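Local coordinates for protein Non-atp dependent l-selective hydantoinase (Arthrobacter aurescens, PDB 1GKR) that hydrolyses the ring of hydantoin derivatives as a zinc-dependent cyclic amidase, preferring aryl-substituted ones, with a stereoselectivity that depends on the substrate, at residues A[60-66]-A[90-96]; A[311-316]-A[332-338]; A[77-81]-A[405-409]. All blocks are in the same frame, centred on the assembly; numbering follows the deposited sequence.

Interaction 1: A[60-66]-A[90-96]. With ZN (zinc ion), chain F.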
ATOM      1  N   HIS A  60     -23.680 -14.787 -16.323  1.00 11.81           N
ATOM      2  CA  HIS A  60     -22.923 -16.025 -16.306  1.00 12.48           C
ATOM      3  C   HIS A  60     -23.778 -17.286 -16.386  1.00 13.15           C
ATOM      4  O   HIS A  60     -24.013 -17.962 -15.381  1.00 14.92           O
ATOM      5  CB  HIS A  60     -22.052 -16.043 -15.059  1.00 11.45           C
ATOM      6  CG  HIS A  60     -20.944 -17.040 -15.123  1.00 16.79           C
ATOM      7  ND1 HIS A  60     -19.781 -16.910 -14.392  1.00 15.81           N
ATOM      8  CD2 HIS A  60     -20.821 -18.187 -15.832  1.00 17.98           C
ATOM      9  CE1 HIS A  60     -18.990 -17.934 -14.654  1.00 18.88           C
ATOM     10  NE2 HIS A  60     -19.597 -18.723 -15.524  1.00 16.75           N
ATOM     11  N   VAL A  61     -24.212 -17.610 -17.596  1.00 10.05           N
ATOM     12  CA  VAL A  61     -25.061 -18.761 -17.808  1.00 11.58           C
ATOM     13  C   VAL A  61     -24.468 -19.773 -18.790  1.00 13.19           C
ATOM     14  O   VAL A  61     -23.926 -19.406 -19.845  1.00 14.03           O
ATOM     15  CB  VAL A  61     -26.449 -18.288 -18.312  1.00 12.83           C
ATOM     16  CG1 VAL A  61     -27.409 -19.468 -18.465  1.00  7.54           C
ATOM     17  CG2 VAL A  61     -27.003 -17.268 -17.349  1.00  9.90           C
ATOM     18  N   HIS A  62     -24.560 -21.048 -18.417  1.00 12.96           N
ATOM     19  CA  HIS A  62     -24.085 -22.151 -19.251  1.00 13.72           C
ATOM     20  C   HIS A  62     -25.235 -23.131 -19.538  1.00 15.10           C
ATOM     21  O   HIS A  62     -25.261 -24.238 -18.993  1.00 16.35           O
ATOM     22  CB  HIS A  62     -22.982 -22.945 -18.561  1.00  8.28           C
ATOM     23  CG  HIS A  62     -21.756 -22.157 -18.244  1.00  9.43           C
ATOM     24  ND1 HIS A  62     -20.820 -21.819 -19.197  1.00  8.57           N
ATOM     25  CD2 HIS A  62     -21.270 -21.703 -17.062  1.00 11.21           C
ATOM     26  CE1 HIS A  62     -19.808 -21.198 -18.615  1.00  9.45           C
ATOM     27  NE2 HIS A  62     -20.058 -21.112 -17.321  1.00 10.40           N
ATOM     28  N   ILE A  63     -26.200 -22.730 -20.355  1.00 15.58           N
ATOM     29  CA  ILE A  63     -27.271 -23.646 -20.694  1.00 18.73           C
ATOM     30  C   ILE A  63     -26.623 -24.662 -21.635  1.00 19.43           C
ATOM     31  O   ILE A  63     -27.033 -25.814 -21.685  1.00 19.33           O
ATOM     32  CB  ILE A  63     -28.435 -22.932 -21.397  1.00 19.91           C
ATOM     33  CG1 ILE A  63     -29.179 -22.057 -20.386  1.00 16.84           C
ATOM     34  CG2 ILE A  63     -29.378 -23.960 -22.022  1.00 18.46           C
ATOM     35  CD1 ILE A  63     -30.268 -21.204 -20.995  1.00 13.63           C
ATOM     36  N   ILE A  64     -25.588 -24.211 -22.345  1.00 20.71           N
ATOM     37  CA  ILE A  64     -24.801 -25.026 -23.274  1.00 20.99           C
ATOM     38  C   ILE A  64     -25.521 -25.323 -24.573  1.00 21.57           C
ATOM     39  O   ILE A  64     -25.156 -24.776 -25.614  1.00 22.55           O
ATOM     40  CB  ILE A  64     -24.398 -26.372 -22.661  1.00 22.29           C
ATOM     41  CG1 ILE A  64     -23.777 -26.172 -21.273  1.00 20.67           C
ATOM     42  CG2 ILE A  64     -23.423 -27.076 -23.607  1.00 21.30           C
ATOM     43  CD1 ILE A  64     -22.311 -25.819 -21.293  1.00 22.65           C
ATOM     44  N   ASP A  65     -26.520 -26.210 -24.498  1.00 21.76           N
ATOM     45  CA  ASP A  65     -27.352 -26.614 -25.633  1.00 20.68           C
ATOM     46  C   ASP A  65     -26.526 -27.116 -26.820  1.00 21.58           C
ATOM     47  O   ASP A  65     -25.500 -27.778 -26.646  1.00 21.09           O
ATOM     48  CB  ASP A  65     -28.230 -25.435 -26.077  1.00 22.99           C
ATOM     49  CG  ASP A  65     -29.518 -25.872 -26.793  1.00 26.12           C
ATOM     50  OD1 ASP A  65     -30.474 -26.299 -26.103  1.00 27.03           O
ATOM     51  OD2 ASP A  65     -29.577 -25.776 -28.041  1.00 24.01           O
ATOM     52  N   MET A  66     -26.987 -26.797 -28.027  1.00 22.06           N
ATOM     53  CA  MET A  66     -26.324 -27.210 -29.260  1.00 22.19           C
ATOM     54  C   MET A  66     -26.163 -28.729 -29.342  1.00 22.62           C
ATOM     55  O   MET A  66     -27.028 -29.464 -28.864  1.00 21.82           O
ATOM     56  CB  MET A  66     -24.978 -26.503 -29.390  1.00 21.31           C
ATOM     57  CG  MET A  66     -25.111 -24.990 -29.300  1.00 22.49           C
ATOM     58  SD  MET A  66     -26.386 -24.309 -30.416  1.00 27.32           S
ATOM     59  CE  MET A  66     -25.369 -23.915 -31.862  1.00 26.24           C
ATOM     60  N   ILE A  90     -30.376 -13.353 -19.991  1.00 12.71           N
ATOM     61  CA  ILE A  90     -29.179 -14.126 -19.731  1.00 10.70           C
ATOM     62  C   ILE A  90     -28.142 -13.855 -20.810  1.00 12.03           C
ATOM     63  O   ILE A  90     -28.467 -13.398 -21.910  1.00 12.72           O
ATOM     64  CB  ILE A  90     -29.482 -15.655 -19.755  1.00 11.84           C
ATOM     65  CG1 ILE A  90     -29.904 -16.079 -21.166  1.00 12.60           C
ATOM     66  CG2 ILE A  90     -30.602 -15.994 -18.794  1.00 10.62           C
ATOM     67  CD1 ILE A  90     -30.103 -17.552 -21.326  1.00 10.64           C
ATOM     68  N   ILE A  91     -26.888 -14.129 -20.486  1.00 11.04           N
ATOM     69  CA  ILE A  91     -25.831 -13.981 -21.455  1.00 10.88           C
ATOM     70  C   ILE A  91     -25.170 -15.360 -21.462  1.00 12.03           C
ATOM     71  O   ILE A  91     -24.515 -15.723 -20.494  1.00 12.82           O
ATOM     72  CB  ILE A  91     -24.853 -12.879 -21.031  1.00 10.89           C
ATOM     73  CG1 ILE A  91     -25.641 -11.649 -20.565  1.00 10.64           C
ATOM     74  CG2 ILE A  91     -24.006 -12.455 -22.217  1.00  7.02           C
ATOM     75  CD1 ILE A  91     -24.785 -10.410 -20.321  1.00  7.86           C
ATOM     76  N   GLU A  92     -25.388 -16.137 -22.530  1.00 12.66           N
ATOM     77  CA  GLU A  92     -24.837 -17.497 -22.662  1.00 12.00           C
ATOM     78  C   GLU A  92     -23.353 -17.497 -22.906  1.00 12.49           C
ATOM     79  O   GLU A  92     -22.888 -16.810 -23.816  1.00 14.11           O
ATOM     80  CB  GLU A  92     -25.459 -18.234 -23.844  1.00 13.36           C
ATOM     81  CG  GLU A  92     -26.365 -19.383 -23.484  1.00 15.63           C
ATOM     82  CD  GLU A  92     -25.663 -20.544 -22.820  1.00 17.23           C
ATOM     83  OE1 GLU A  92     -24.801 -21.209 -23.450  1.00 18.69           O
ATOM     84  OE2 GLU A  92     -26.002 -20.790 -21.650  1.00 18.40           O
ATOM     85  N   MET A  93     -22.620 -18.277 -22.114  1.00 10.52           N
ATOM     86  CA  MET A  93     -21.176 -18.383 -22.288  1.00 12.25           C
ATOM     87  C   MET A  93     -20.944 -19.168 -23.585  1.00 13.77           C
ATOM     88  O   MET A  93     -21.859 -19.805 -24.108  1.00 13.76           O
ATOM     89  CB  MET A  93     -20.548 -19.111 -21.105  1.00 13.70           C
ATOM     90  CG  MET A  93     -20.778 -18.429 -19.774  1.00 17.02           C
ATOM     91  SD  MET A  93     -19.484 -17.263 -19.256  1.00 25.02           S
ATOM     92  CE  MET A  93     -18.797 -16.781 -20.815  1.00 24.85           C
ATOM     93  N   PRO A  94     -19.711 -19.156 -24.111  1.00 13.36           N
ATOM     94  CA  PRO A  94     -19.479 -19.881 -25.354  1.00 12.96           C
ATOM     95  C   PRO A  94     -18.901 -21.267 -25.187  1.00 14.23           C
ATOM     96  O   PRO A  94     -18.312 -21.794 -26.119  1.00 15.53           O
ATOM     97  CB  PRO A  94     -18.524 -18.959 -26.080  1.00 11.72           C
ATOM     98  CG  PRO A  94     -17.608 -18.551 -24.957  1.00  9.63           C
ATOM     99  CD  PRO A  94     -18.518 -18.375 -23.741  1.00 11.35           C
ATOM    100  N   ILE A  95     -19.048 -21.853 -24.004  1.00 15.79           N
ATOM    101  CA  ILE A  95     -18.516 -23.193 -23.771  1.00 17.34           C
ATOM    102  C   ILE A  95     -19.595 -24.185 -24.164  1.00 18.47           C
ATOM    103  O   ILE A  95     -20.542 -24.417 -23.409  1.00 20.05           O
ATOM    104  CB  ILE A  95     -18.209 -23.474 -22.290  1.00 17.48           C
ATOM    105  CG1 ILE A  95     -17.449 -22.311 -21.648  1.00 18.75           C
ATOM    106  CG2 ILE A  95     -17.435 -24.769 -22.185  1.00 15.91           C
ATOM    107  CD1 ILE A  95     -15.997 -22.283 -21.918  1.00 20.55           C
ATOM    108  N   THR A  96     -19.452 -24.773 -25.340  1.00 17.75           N
ATOM    109  CA  THR A  96     -20.422 -25.741 -25.823  1.00 20.44           C
ATOM    110  C   THR A  96     -19.808 -26.402 -27.039  1.00 21.01           C
ATOM    111  O   THR A  96     -18.660 -26.129 -27.368  1.00 18.80           O
ATOM    112  CB  THR A  96     -21.774 -25.044 -26.216  1.00 19.80           C
ATOM    113  OG1 THR A  96     -22.672 -26.017 -26.746  1.00 19.66           O
ATOM    114  CG2 THR A  96     -21.562 -23.968 -27.257  1.00 14.49           C
TER
HETATM  115 ZN    ZN F1453     -18.736 -20.651 -15.712  1.00 17.02          ZN
HETATM  116  O   HOH W   1     -21.572 -22.086 -22.042  1.00 27.29           O
HETATM  117  O   HOH W   2     -17.531 -22.361 -14.335  1.00 20.72           O

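Interaction 2: A[311-316]-A[332-338]. With ZN (zinc ion), chain F.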
ATOM      1  N   SER A 311     -24.932 -16.552 -11.669  1.00 13.15           N
ATOM      2  CA  SER A 311     -25.192 -17.898 -11.158  1.00 13.68           C
ATOM      3  C   SER A 311     -24.176 -18.964 -11.544  1.00 13.53           C
ATOM      4  O   SER A 311     -23.833 -19.837 -10.738  1.00 12.98           O
ATOM      5  CB  SER A 311     -26.573 -18.358 -11.617  1.00 12.82           C
ATOM      6  OG  SER A 311     -26.598 -18.446 -13.030  1.00 11.22           O
ATOM      7  N   ASP A 312     -23.679 -18.870 -12.770  1.00 14.18           N
ATOM      8  CA  ASP A 312     -22.761 -19.869 -13.307  1.00 13.34           C
ATOM      9  C   ASP A 312     -23.551 -21.193 -13.396  1.00 14.00           C
ATOM     10  O   ASP A 312     -23.040 -22.288 -13.140  1.00 14.43           O
ATOM     11  CB  ASP A 312     -21.508 -20.031 -12.445  1.00  9.24           C
ATOM     12  CG  ASP A 312     -20.423 -20.831 -13.163  1.00 14.04           C
ATOM     13  OD1 ASP A 312     -20.413 -20.826 -14.414  1.00 12.83           O
ATOM     14  OD2 ASP A 312     -19.575 -21.459 -12.493  1.00 18.34           O
ATOM     15  N   HIS A 313     -24.826 -21.049 -13.745  1.00 15.27           N
ATOM     16  CA  HIS A 313     -25.744 -22.161 -13.944  1.00 17.85           C
ATOM     17  C   HIS A 313     -25.143 -23.063 -15.030  1.00 19.16           C
ATOM     18  O   HIS A 313     -24.814 -22.604 -16.125  1.00 16.11           O
ATOM     19  CB  HIS A 313     -27.087 -21.606 -14.420  1.00 20.20           C
ATOM     20  CG  HIS A 313     -28.059 -22.649 -14.871  1.00 24.88           C
ATOM     21  ND1 HIS A 313     -28.946 -23.262 -14.013  1.00 26.11           N
ATOM     22  CD2 HIS A 313     -28.294 -23.175 -16.098  1.00 24.28           C
ATOM     23  CE1 HIS A 313     -29.691 -24.116 -14.693  1.00 24.91           C
ATOM     24  NE2 HIS A 313     -29.316 -24.081 -15.959  1.00 23.11           N
ATOM     25  N   GLY A 314     -25.002 -24.344 -14.729  1.00 19.71           N
ATOM     26  CA  GLY A 314     -24.434 -25.248 -15.704  1.00 22.99           C
ATOM     27  C   GLY A 314     -24.663 -26.680 -15.295  1.00 25.61           C
ATOM     28  O   GLY A 314     -24.229 -27.106 -14.221  1.00 23.83           O
ATOM     29  N   GLY A 315     -25.347 -27.423 -16.161  1.00 28.73           N
ATOM     30  CA  GLY A 315     -25.648 -28.810 -15.869  1.00 31.39           C
ATOM     31  C   GLY A 315     -24.540 -29.785 -16.201  1.00 31.69           C
ATOM     32  O   GLY A 315     -23.570 -29.451 -16.860  1.00 35.09           O
ATOM     33  N   HIS A 316     -24.693 -31.000 -15.709  1.00 32.93           N
ATOM     34  CA  HIS A 316     -23.750 -32.074 -15.944  1.00 33.54           C
ATOM     35  C   HIS A 316     -24.600 -33.314 -15.763  1.00 34.33           C
ATOM     36  O   HIS A 316     -25.419 -33.376 -14.843  1.00 32.39           O
ATOM     37  CB  HIS A 316     -22.638 -32.069 -14.901  1.00 35.75           C
ATOM     38  CG  HIS A 316     -21.269 -32.198 -15.488  1.00 42.62           C
ATOM     39  ND1 HIS A 316     -20.443 -31.111 -15.696  1.00 45.20           N
ATOM     40  CD2 HIS A 316     -20.602 -33.276 -15.964  1.00 44.61           C
ATOM     41  CE1 HIS A 316     -19.327 -31.515 -16.277  1.00 47.04           C
ATOM     42  NE2 HIS A 316     -19.399 -32.825 -16.452  1.00 48.17           N
ATOM     43  N   GLY A 332     -17.740 -34.162 -12.156  1.00 26.69           N
ATOM     44  CA  GLY A 332     -17.452 -32.945 -12.899  1.00 26.41           C
ATOM     45  C   GLY A 332     -17.835 -31.686 -12.144  1.00 24.73           C
ATOM     46  O   GLY A 332     -18.609 -31.731 -11.194  1.00 24.86           O
ATOM     47  N   ASN A 333     -17.292 -30.554 -12.568  1.00 25.51           N
ATOM     48  CA  ASN A 333     -17.597 -29.282 -11.920  1.00 27.29           C
ATOM     49  C   ASN A 333     -18.894 -28.663 -12.432  1.00 26.81           C
ATOM     50  O   ASN A 333     -19.261 -28.826 -13.601  1.00 31.00           O
ATOM     51  CB  ASN A 333     -16.464 -28.273 -12.142  1.00 30.20           C
ATOM     52  CG  ASN A 333     -15.148 -28.735 -11.555  1.00 35.55           C
ATOM     53  OD1 ASN A 333     -15.118 -29.460 -10.555  1.00 38.81           O
ATOM     54  ND2 ASN A 333     -14.046 -28.302 -12.158  1.00 37.60           N
ATOM     55  N   GLY A 334     -19.587 -27.944 -11.561  1.00 20.29           N
ATOM     56  CA  GLY A 334     -20.801 -27.298 -11.999  1.00 17.64           C
ATOM     57  C   GLY A 334     -21.955 -27.416 -11.043  1.00 16.56           C
ATOM     58  O   GLY A 334     -21.992 -28.307 -10.203  1.00 16.77           O
ATOM     59  N   ALA A 335     -22.904 -26.499 -11.175  1.00 15.00           N
ATOM     60  CA  ALA A 335     -24.084 -26.511 -10.335  1.00 15.94           C
ATOM     61  C   ALA A 335     -25.141 -25.692 -11.030  1.00 16.51           C
ATOM     62  O   ALA A 335     -24.816 -24.689 -11.647  1.00 19.35           O
ATOM     63  CB  ALA A 335     -23.775 -25.910  -8.985  1.00 13.23           C
ATOM     64  N   LEU A 336     -26.395 -26.134 -10.955  1.00 17.88           N
ATOM     65  CA  LEU A 336     -27.501 -25.388 -11.557  1.00 17.29           C
ATOM     66  C   LEU A 336     -27.732 -24.214 -10.625  1.00 16.19           C
ATOM     67  O   LEU A 336     -27.374 -24.285  -9.453  1.00 15.28           O
ATOM     68  CB  LEU A 336     -28.761 -26.252 -11.634  1.00 15.30           C
ATOM     69  CG  LEU A 336     -28.629 -27.519 -12.482  1.00 16.98           C
ATOM     70  CD1 LEU A 336     -29.937 -28.270 -12.490  1.00 20.62           C
ATOM     71  CD2 LEU A 336     -28.263 -27.156 -13.899  1.00 16.46           C
ATOM     72  N   GLY A 337     -28.306 -23.127 -11.131  1.00 17.46           N
ATOM     73  CA  GLY A 337     -28.535 -21.978 -10.273  1.00 15.82           C
ATOM     74  C   GLY A 337     -29.540 -20.983 -10.803  1.00 16.85           C
ATOM     75  O   GLY A 337     -29.920 -20.032 -10.116  1.00 19.67           O
ATOM     76  N   LEU A 338     -29.987 -21.206 -12.027  1.00 15.79           N
ATOM     77  CA  LEU A 338     -30.941 -20.315 -12.657  1.00 15.79           C
ATOM     78  C   LEU A 338     -32.255 -20.184 -11.898  1.00 16.55           C
ATOM     79  O   LEU A 338     -32.897 -19.137 -11.913  1.00 16.94           O
ATOM     80  CB  LEU A 338     -31.216 -20.815 -14.061  1.00 14.21           C
ATOM     81  CG  LEU A 338     -31.011 -19.846 -15.207  1.00 14.87           C
ATOM     82  CD1 LEU A 338     -29.948 -18.839 -14.878  1.00 13.36           C
ATOM     83  CD2 LEU A 338     -30.629 -20.660 -16.440  1.00 15.72           C
TER
HETATM   84 ZN    ZN F1453     -18.736 -20.651 -15.712  1.00 17.02          ZN
HETATM   85  O   HOH W   3     -23.431 -22.660 -10.023  1.00 29.75           O
HETATM   86  O   HOH W   2     -17.531 -22.361 -14.335  1.00 20.72           O

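Interaction 3: A[77-81]-A[405-409]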
ATOM      1  N   LEU A  77     -35.890 -25.566 -21.976  1.00 23.40           N
ATOM      2  CA  LEU A  77     -36.141 -26.081 -20.637  1.00 24.56           C
ATOM      3  C   LEU A  77     -35.555 -25.178 -19.570  1.00 24.50           C
ATOM      4  O   LEU A  77     -36.287 -24.645 -18.735  1.00 27.25           O
ATOM      5  CB  LEU A  77     -35.589 -27.493 -20.487  1.00 25.16           C
ATOM      6  CG  LEU A  77     -36.240 -28.472 -21.456  1.00 24.69           C
ATOM      7  CD1 LEU A  77     -35.777 -29.879 -21.146  1.00 25.28           C
ATOM      8  CD2 LEU A  77     -37.748 -28.357 -21.342  1.00 22.52           C
ATOM      9  N   ASP A  78     -34.240 -24.994 -19.608  1.00 23.61           N
ATOM     10  CA  ASP A  78     -33.554 -24.154 -18.634  1.00 21.81           C
ATOM     11  C   ASP A  78     -34.019 -22.700 -18.640  1.00 21.25           C
ATOM     12  O   ASP A  78     -34.043 -22.056 -17.589  1.00 19.34           O
ATOM     13  CB  ASP A  78     -32.048 -24.222 -18.867  1.00 22.78           C
ATOM     14  CG  ASP A  78     -31.508 -25.620 -18.703  1.00 22.78           C
ATOM     15  OD1 ASP A  78     -32.047 -26.535 -19.361  1.00 24.18           O
ATOM     16  OD2 ASP A  78     -30.551 -25.808 -17.925  1.00 20.78           O
ATOM     17  N   SER A  79     -34.393 -22.168 -19.800  1.00 18.26           N
ATOM     18  CA  SER A  79     -34.846 -20.793 -19.807  1.00 18.11           C
ATOM     19  C   SER A  79     -36.160 -20.683 -19.011  1.00 17.91           C
ATOM     20  O   SER A  79     -36.569 -19.596 -18.609  1.00 19.18           O
ATOM     21  CB  SER A  79     -35.002 -20.263 -21.244  1.00 17.12           C
ATOM     22  OG  SER A  79     -36.197 -20.695 -21.853  1.00 15.57           O
ATOM     23  N   GLU A  80     -36.827 -21.800 -18.765  1.00 17.90           N
ATOM     24  CA  GLU A  80     -38.048 -21.727 -17.970  1.00 19.02           C
ATOM     25  C   GLU A  80     -37.635 -21.564 -16.513  1.00 18.29           C
ATOM     26  O   GLU A  80     -38.344 -20.938 -15.729  1.00 18.65           O
ATOM     27  CB  GLU A  80     -38.910 -22.984 -18.128  1.00 20.24           C
ATOM     28  CG  GLU A  80     -39.556 -23.116 -19.492  1.00 24.13           C
ATOM     29  CD  GLU A  80     -40.830 -23.938 -19.447  1.00 27.28           C
ATOM     30  OE1 GLU A  80     -41.013 -24.683 -18.462  1.00 27.91           O
ATOM     31  OE2 GLU A  80     -41.640 -23.845 -20.398  1.00 27.71           O
ATOM     32  N   SER A  81     -36.491 -22.140 -16.151  1.00 17.38           N
ATOM     33  CA  SER A  81     -35.991 -22.009 -14.789  1.00 19.45           C
ATOM     34  C   SER A  81     -35.670 -20.540 -14.551  1.00 19.56           C
ATOM     35  O   SER A  81     -35.931 -20.010 -13.468  1.00 20.00           O
ATOM     36  CB  SER A  81     -34.721 -22.831 -14.577  1.00 21.06           C
ATOM     37  OG  SER A  81     -35.019 -24.186 -14.321  1.00 25.25           O
ATOM     38  N   PHE A 405     -37.496 -28.552 -10.687  1.00 26.94           N
ATOM     39  CA  PHE A 405     -36.788 -27.688 -11.623  1.00 25.31           C
ATOM     40  C   PHE A 405     -37.312 -27.855 -13.031  1.00 25.53           C
ATOM     41  O   PHE A 405     -37.614 -28.962 -13.467  1.00 27.55           O
ATOM     42  CB  PHE A 405     -35.293 -28.000 -11.620  1.00 23.65           C
ATOM     43  CG  PHE A 405     -34.538 -27.369 -10.483  1.00 22.82           C
ATOM     44  CD1 PHE A 405     -35.210 -26.736  -9.440  1.00 19.63           C
ATOM     45  CD2 PHE A 405     -33.144 -27.426 -10.449  1.00 20.49           C
ATOM     46  CE1 PHE A 405     -34.506 -26.172  -8.380  1.00 18.99           C
ATOM     47  CE2 PHE A 405     -32.431 -26.865  -9.390  1.00 20.96           C
ATOM     48  CZ  PHE A 405     -33.113 -26.237  -8.353  1.00 19.92           C
ATOM     49  N   ARG A 406     -37.399 -26.749 -13.751  1.00 25.06           N
ATOM     50  CA  ARG A 406     -37.887 -26.773 -15.118  1.00 27.08           C
ATOM     51  C   ARG A 406     -36.766 -27.092 -16.109  1.00 25.12           C
ATOM     52  O   ARG A 406     -37.021 -27.399 -17.269  1.00 25.43           O
ATOM     53  CB  ARG A 406     -38.497 -25.417 -15.441  1.00 32.10           C
ATOM     54  CG  ARG A 406     -39.413 -24.916 -14.336  1.00 42.54           C
ATOM     55  CD  ARG A 406     -40.665 -25.737 -14.301  1.00 49.58           C
ATOM     56  NE  ARG A 406     -41.395 -25.588 -15.559  1.00 60.11           N
ATOM     57  CZ  ARG A 406     -42.066 -26.566 -16.166  1.00 64.45           C
ATOM     58  NH1 ARG A 406     -42.105 -27.787 -15.638  1.00 66.21           N
ATOM     59  NH2 ARG A 406     -42.707 -26.320 -17.304  1.00 66.15           N
ATOM     60  N   SER A 407     -35.524 -27.030 -15.643  1.00 24.39           N
ATOM     61  CA  SER A 407     -34.365 -27.283 -16.494  1.00 23.48           C
ATOM     62  C   SER A 407     -34.189 -28.752 -16.855  1.00 25.08           C
ATOM     63  O   SER A 407     -34.882 -29.621 -16.325  1.00 25.96           O
ATOM     64  CB  SER A 407     -33.099 -26.790 -15.799  1.00 21.53           C
ATOM     65  OG  SER A 407     -32.918 -27.462 -14.569  1.00 17.25           O
ATOM     66  N   LEU A 408     -33.247 -29.024 -17.755  1.00 25.27           N
ATOM     67  CA  LEU A 408     -32.978 -30.395 -18.170  1.00 24.88           C
ATOM     68  C   LEU A 408     -32.586 -31.240 -16.965  1.00 24.52           C
ATOM     69  O   LEU A 408     -33.127 -32.317 -16.767  1.00 28.06           O
ATOM     70  CB  LEU A 408     -31.857 -30.446 -19.206  1.00 24.92           C
ATOM     71  CG  LEU A 408     -31.548 -31.887 -19.622  1.00 25.95           C
ATOM     72  CD1 LEU A 408     -32.757 -32.435 -20.362  1.00 22.79           C
ATOM     73  CD2 LEU A 408     -30.294 -31.961 -20.490  1.00 22.55           C
ATOM     74  N   HIS A 409     -31.644 -30.761 -16.163  1.00 22.39           N
ATOM     75  CA  HIS A 409     -31.240 -31.506 -14.986  1.00 23.97           C
ATOM     76  C   HIS A 409     -32.046 -31.136 -13.752  1.00 24.69           C
ATOM     77  O   HIS A 409     -32.530 -30.014 -13.622  1.00 26.47           O
ATOM     78  CB  HIS A 409     -29.752 -31.324 -14.743  1.00 25.90           C
ATOM     79  CG  HIS A 409     -28.912 -32.049 -15.742  1.00 29.72           C
ATOM     80  ND1 HIS A 409     -29.011 -33.410 -15.939  1.00 30.34           N
ATOM     81  CD2 HIS A 409     -28.006 -31.601 -16.642  1.00 29.13           C
ATOM     82  CE1 HIS A 409     -28.203 -33.768 -16.920  1.00 31.43           C
ATOM     83  NE2 HIS A 409     -27.582 -32.690 -17.364  1.00 30.44           N
TER
HETATM   84  O   HOH W   4     -29.871 -28.510 -17.316  1.00 30.49           O
HETATM   85  O   HOH W   5     -39.649 -27.122 -18.797  1.00 38.19           O
HETATM   86  O   HOH W   6     -32.450 -25.241 -12.992  1.00 21.35           O

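Interaction 1: A[60-66]-A[90-96]
Val61 pairs with Glu92 in a parallel beta bridge, where strands 51-62 and 87-92 of the amidohydrolase barrel run side by side. The helix 75-85 joins these two strands, so the contact closes a beta-alpha-beta unit. The backbone of Val61 is held on both sides of Glu92. Its O takes a straight bond from Met93 N (2.9 Å, 167°), while its N makes a weak, long one to Ile91 O.

The side chain of Val61 can be followed outward. Val61 CB sits 3.9 Å from Ile91 O. CG1, anti to the backbone N (chi1 -176°), turns to the carboxylate of Glu92. Val61 CG2 packs against Ile90 CB at 3.8 Å. The side chains of Val61 and Ile90 cross at about a right angle. Farther on, Ile63 CD1 meets Ile90 CD1 at 3.7 Å.

Glu92 bends at chi2 (-66°) and brings its carboxylate to the turn after His62. Glu92 OE1 accepts from Ile64 N at 3.3 Å, the donor standing above the carboxylate plane. OE2 accepts from Ile63 N, but the modelled length is too short to be trusted. The buried carboxylate thus probably serves two successive amides of the loop.

Met93 touches both zinc-binding histidines. Met93 SD is 4.2 Å from the centroid of the His60 ring, an oblique sulfur-aromatic contact. A water at the edge of the His62 ring, in its plane, accepts from His62 ND1 and donates to Ile95 O, which ties the ring to segment 90-96. His60 and His62 form the HxH pair at the end of the first barrel strand. Each gives its NE2 to the same zinc ion. At the far end of the contact, Thr96 OG1 donates to Ile64 O (3.0 Å), arriving above the carbonyl plane.

Interaction 2: A[311-316]-A[332-338]
This is a buried loop-to-strand contact beside the zinc site, centred on His313, whose ring meets Gly337 and Leu338. The short strand 313-314 is covered by the irregular segment 332-338, which leads into helix 341-350. His313 ND1 accepts two backbone bonds, from Gly337 N (3.0 Å, 172°) and from Leu338 N (3.0 Å). The first donor is tilted slightly from the ring plane, the second lies far out of it. CG of His313 is anti to the backbone N (chi1 171°), which carries the ring across to these amides. Leu338 CD2 lies over one face of the His313 ring, 3.6 Å from its centroid. Leu336 CD2 approaches His313 CE1 obliquely. His313 NE2 is hydrogen-bonded to Asp78 OD2. With an alanine here, the amides of Gly337 and Leu338 would probably lose their shared acceptor, and Asp78 its mate. Gly314 N adds a bond to Ala335 O (3.1 Å). Gly332 CA makes a CH-pi contact over one face of the His316 ring. Ser311 OG, also hydrogen-bonded to Asp58, accepts from His313 N in an ST turn. Within that turn Asp312 OD1 binds the zinc ion at 2.1 Å, the metal-binding aspartate that follows the last barrel strand in the amidohydrolase fold.

Interaction 3: A[77-81]-A[405-409]
Asp78 and Ser407 bring the backbones closest, with their CA atoms 3.9 Å apart. Segment 77-81 is part of helix 75-85. Segment 405-409 has no regular structure and passes along the side of that helix. Ser81 and Arg406 are the next near pair of CA atoms, at 5.1 Å. No backbone-to-backbone hydrogen bond joins the two. Leu77 O and Arg406 O face each other as two acceptors.

The joining is done by side chains of the helix, a backbone amide and water. Asp78 OD1 accepts a nearly straight bond from Leu408 N (3.2 Å, 164°), the donor standing above the carboxylate plane. CG of Asp78 is anti to its carbonyl carbon (chi1 -61°), which brings the carboxylate over Ser407 CB. OD1 also receives Arg74 N. OD2 is bonded to His313, and through a water to His409 N. The buried carboxylate is therefore gripped at both oxygens.

Glu80 and Arg406 form a salt bridge at the more open end. Glu80 OE1 reaches Arg406 NH2 at 2.6 Å, but the bond is bent and weak. The carboxylate and guanidinium planes are turned 36° apart. The side chains cross obliquely, with Glu80 CB 3.6 Å from Arg406 CB. A water donates to both Glu80 OE1 and Arg406 O. The other oxygen of Glu80 has a second charge partner, Lys118. Another water bridges Ser81 OG and Ser407 OG. Ser81 OG is also bonded to Glu339, which takes Arg406 N as well. Leu77 CD1 and Leu408 CD1 touch at 4.0 Å and add a small apolar patch.

Helix 75-85 connects strands 51-62 and 87-92 on the outside of the barrel. The segment laid against it belongs to the loop that runs from strand 398-399 to strand 418-428.

Interactions 1 and 2 are buried and share one zinc ion and its water. Interaction 3 is only partly buried and lies along a flank of helix 75-85, farther from the chain centre. Interactions 1 and 2 meet along neighbouring strands, where His62 N bonds to His313 O, and their metal ligands gather from both. Interaction 1 rests on parallel strand pairing, interaction 2 on a histidine ring that takes two amides. In interaction 3 a buried carboxylate takes an amide, with waters and a weakly bonded salt bridge toward the exposed end. It joins the helix of the unit closed by interaction 1 to a loop far along the chain. Asp78 connects it to His313 of interaction 2 and packs against Ile63 of interaction 1.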